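Local coordinates for protein endo-b-1,4-glucanase (Nasutitermes takasagoensis, PDB 1KS8) that probably hydrolyses internal beta-1,4-glucosidic linkages in cellulose and related beta-glucans, as a family 9 glycoside hydrolase with an (alpha/alpha)6 fold, at residues Gly42-Leu48 with Glu112-Val117. Residue numbers count along the deposited sequence, not the author numbering.
Sequences GDQGQDL and EFYGQV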
loop_
_atom_site.group_PDB
_atom_site.type_symbol
_atom_site.label_atom_id
_atom_site.label_comp_id
_atom_site.label_asym_id
_atom_site.label_seq_id
_atom_site.Cartn_x
_atom_site.Cartn_y
_atom_site.Cartn_z
ATOM N N GLY A 42 -7.838 -13.459 -17.418
ATOM C CA GLY A 42 -6.538 -13.966 -17.820
ATOM C C GLY A 42 -6.496 -14.438 -19.261
ATOM O O GLY A 42 -7.484 -14.341 -19.988
ATOM N N ASP A 43 -5.347 -14.968 -19.667
ATOM C CA ASP A 43 -5.160 -15.428 -21.037
ATOM C C ASP A 43 -6.060 -16.590 -21.451
ATOM O O ASP A 43 -6.317 -16.777 -22.641
ATOM C CB ASP A 43 -3.684 -15.767 -21.261
ATOM C CG ASP A 43 -2.783 -14.544 -21.134
ATOM O OD1 ASP A 43 -1.545 -14.702 -21.158
ATOM O OD2 ASP A 43 -3.314 -13.419 -21.014
ATOM N N GLN A 44 -6.539 -17.367 -20.482
ATOM C CA GLN A 44 -7.441 -18.479 -20.778
ATOM C C GLN A 44 -8.868 -18.097 -20.400
ATOM O O GLN A 44 -9.773 -18.929 -20.410
ATOM C CB GLN A 44 -7.035 -19.748 -20.017
ATOM C CG GLN A 44 -5.907 -20.529 -20.673
ATOM C CD GLN A 44 -4.567 -19.849 -20.537
ATOM O OE1 GLN A 44 -3.713 -19.949 -21.419
ATOM N NE2 GLN A 44 -4.364 -19.167 -19.419
ATOM N N GLY A 45 -9.065 -16.828 -20.064
ATOM C CA GLY A 45 -10.388 -16.367 -19.687
ATOM C C GLY A 45 -10.674 -16.491 -18.203
ATOM O O GLY A 45 -11.823 -16.352 -17.783
ATOM N N GLN A 46 -9.640 -16.754 -17.405
ATOM C CA GLN A 46 -9.818 -16.874 -15.963
ATOM C C GLN A 46 -10.326 -15.552 -15.404
ATOM O O GLN A 46 -9.900 -14.481 -15.827
ATOM C CB GLN A 46 -8.496 -17.209 -15.266
ATOM C CG GLN A 46 -7.811 -18.487 -15.721
ATOM C CD GLN A 46 -6.723 -18.238 -16.747
ATOM O OE1 GLN A 46 -5.715 -18.945 -16.775
ATOM N NE2 GLN A 46 -6.921 -17.239 -17.600
ATOM N N ASP A 47 -11.231 -15.636 -14.441
ATOM C CA ASP A 47 -11.785 -14.447 -13.813
ATOM C C ASP A 47 -10.703 -13.694 -13.038
ATOM O O ASP A 47 -10.035 -14.268 -12.183
ATOM C CB ASP A 47 -12.919 -14.865 -12.869
ATOM C CG ASP A 47 -13.471 -13.710 -12.060
ATOM O OD1 ASP A 47 -13.382 -12.555 -12.524
ATOM O OD2 ASP A 47 -14.015 -13.968 -10.965
ATOM N N LEU A 48 -10.516 -12.416 -13.363
ATOM C CA LEU A 48 -9.541 -11.587 -12.659
ATOM C C LEU A 48 -10.216 -10.310 -12.167
ATOM O O LEU A 48 -9.562 -9.288 -11.956
ATOM C CB LEU A 48 -8.351 -11.233 -13.561
ATOM C CG LEU A 48 -7.402 -12.362 -13.983
ATOM C CD1 LEU A 48 -6.298 -11.775 -14.854
ATOM C CD2 LEU A 48 -6.801 -13.045 -12.757
ATOM N N GLU A 112 2.373 -19.692 -11.564
ATOM C CA GLU A 112 1.904 -18.706 -12.530
ATOM C C GLU A 112 1.136 -17.653 -11.752
ATOM O O GLU A 112 0.317 -17.979 -10.893
ATOM C CB GLU A 112 0.986 -19.344 -13.575
ATOM C CG GLU A 112 0.610 -18.396 -14.709
ATOM C CD GLU A 112 -0.188 -19.072 -15.804
ATOM O OE1 GLU A 112 -1.421 -19.209 -15.655
ATOM O OE2 GLU A 112 0.424 -19.481 -16.813
ATOM N N PHE A 113 1.401 -16.388 -12.050
ATOM C CA PHE A 113 0.730 -15.314 -11.337
ATOM C C PHE A 113 0.510 -14.087 -12.208
ATOM O O PHE A 113 1.450 -13.566 -12.813
ATOM C CB PHE A 113 1.556 -14.924 -10.109
ATOM C CG PHE A 113 0.883 -13.922 -9.225
ATOM C CD1 PHE A 113 -0.199 -14.293 -8.440
ATOM C CD2 PHE A 113 1.308 -12.598 -9.202
ATOM C CE1 PHE A 113 -0.853 -13.362 -7.642
ATOM C CE2 PHE A 113 0.660 -11.654 -8.407
ATOM C CZ PHE A 113 -0.423 -12.038 -7.626
ATOM N N TYR A 114 -0.732 -13.623 -12.279
ATOM C CA TYR A 114 -1.018 -12.431 -13.059
ATOM C C TYR A 114 -0.675 -11.200 -12.236
ATOM O O TYR A 114 -1.189 -11.008 -11.132
ATOM C CB TYR A 114 -2.479 -12.407 -13.512
ATOM C CG TYR A 114 -2.697 -13.267 -14.733
ATOM C CD1 TYR A 114 -2.845 -14.652 -14.622
ATOM C CD2 TYR A 114 -2.676 -12.705 -16.009
ATOM C CE1 TYR A 114 -2.960 -15.455 -15.761
ATOM C CE2 TYR A 114 -2.790 -13.495 -17.147
ATOM C CZ TYR A 114 -2.929 -14.866 -17.017
ATOM O OH TYR A 114 -3.022 -15.643 -18.148
ATOM N N GLY A 115 0.217 -10.379 -12.782
ATOM C CA GLY A 115 0.659 -9.188 -12.080
ATOM C C GLY A 115 0.103 -7.874 -12.580
ATOM O O GLY A 115 0.441 -6.816 -12.044
ATOM N N GLN A 116 -0.744 -7.913 -13.600
ATOM C CA GLN A 116 -1.308 -6.677 -14.112
ATOM C C GLN A 116 -2.527 -6.896 -14.985
ATOM O O GLN A 116 -2.598 -7.872 -15.730
ATOM C CB GLN A 116 -0.253 -5.919 -14.929
ATOM C CG GLN A 116 -0.571 -4.443 -15.168
ATOM C CD GLN A 116 0.563 -3.715 -15.872
ATOM O OE1 GLN A 116 1.723 -3.818 -15.470
ATOM N NE2 GLN A 116 0.232 -2.965 -16.920
ATOM N N VAL A 117 -3.498 -5.999 -14.860
ATOM C CA VAL A 117 -4.681 -6.012 -15.715
ATOM C C VAL A 117 -4.822 -4.560 -16.145
ATOM O O VAL A 117 -4.921 -3.653 -15.305
ATOM C CB VAL A 117 -5.966 -6.460 -14.999
ATOM C CG1 VAL A 117 -7.135 -6.402 -15.984
ATOM C CG2 VAL A 117 -5.803 -7.880 -14.476
HETATM O O HOH W 1 -2.566 -18.193 -18.048
#
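Tyr114 reaches from strand 113-117 to the loop 42-48, and its long, amphipathic side chain makes the largest share of the contact. Tyr114 OH accepts a hydrogen bond from the backbone N of Asp43 (2.9 Å), within a type I turn from Gly42 to Gly45. The ring behind the hydroxyl is apolar: CA of Gly42 and CD1 of Leu48 make off-centre CH-pi contacts, 4.2 and 4.3 Å from the Tyr114 ring centroid. Glycine suits position 42, since a CB there would crowd the ring and clash with Gln46 NE2; Gly45, with positive phi, closes the turn. Leu48, branched and buried, fills the space between the ring and Val117, its CD1 lying 3.9 Å from both Tyr114 CG and Val117 CG2. At the more exposed end, water 1 bridges Gln44 NE2, Tyr114 OH and Glu112 OE1, the last also hydrogen-bonded to Thr108, while Gln44 NE2 donates to Gln46 OE1 (3.0 Å). The contact, away from the predicted catalytic residues and the calcium site, joins the loop between helix 5-18 and strand 60-61 to the central strand of a small antiparallel sheet. Around it, Tyr114 touches Lys141 of strand 139-142 and Ala106 of helix 89-106, and Val117 packs on Tyr102 of that helix.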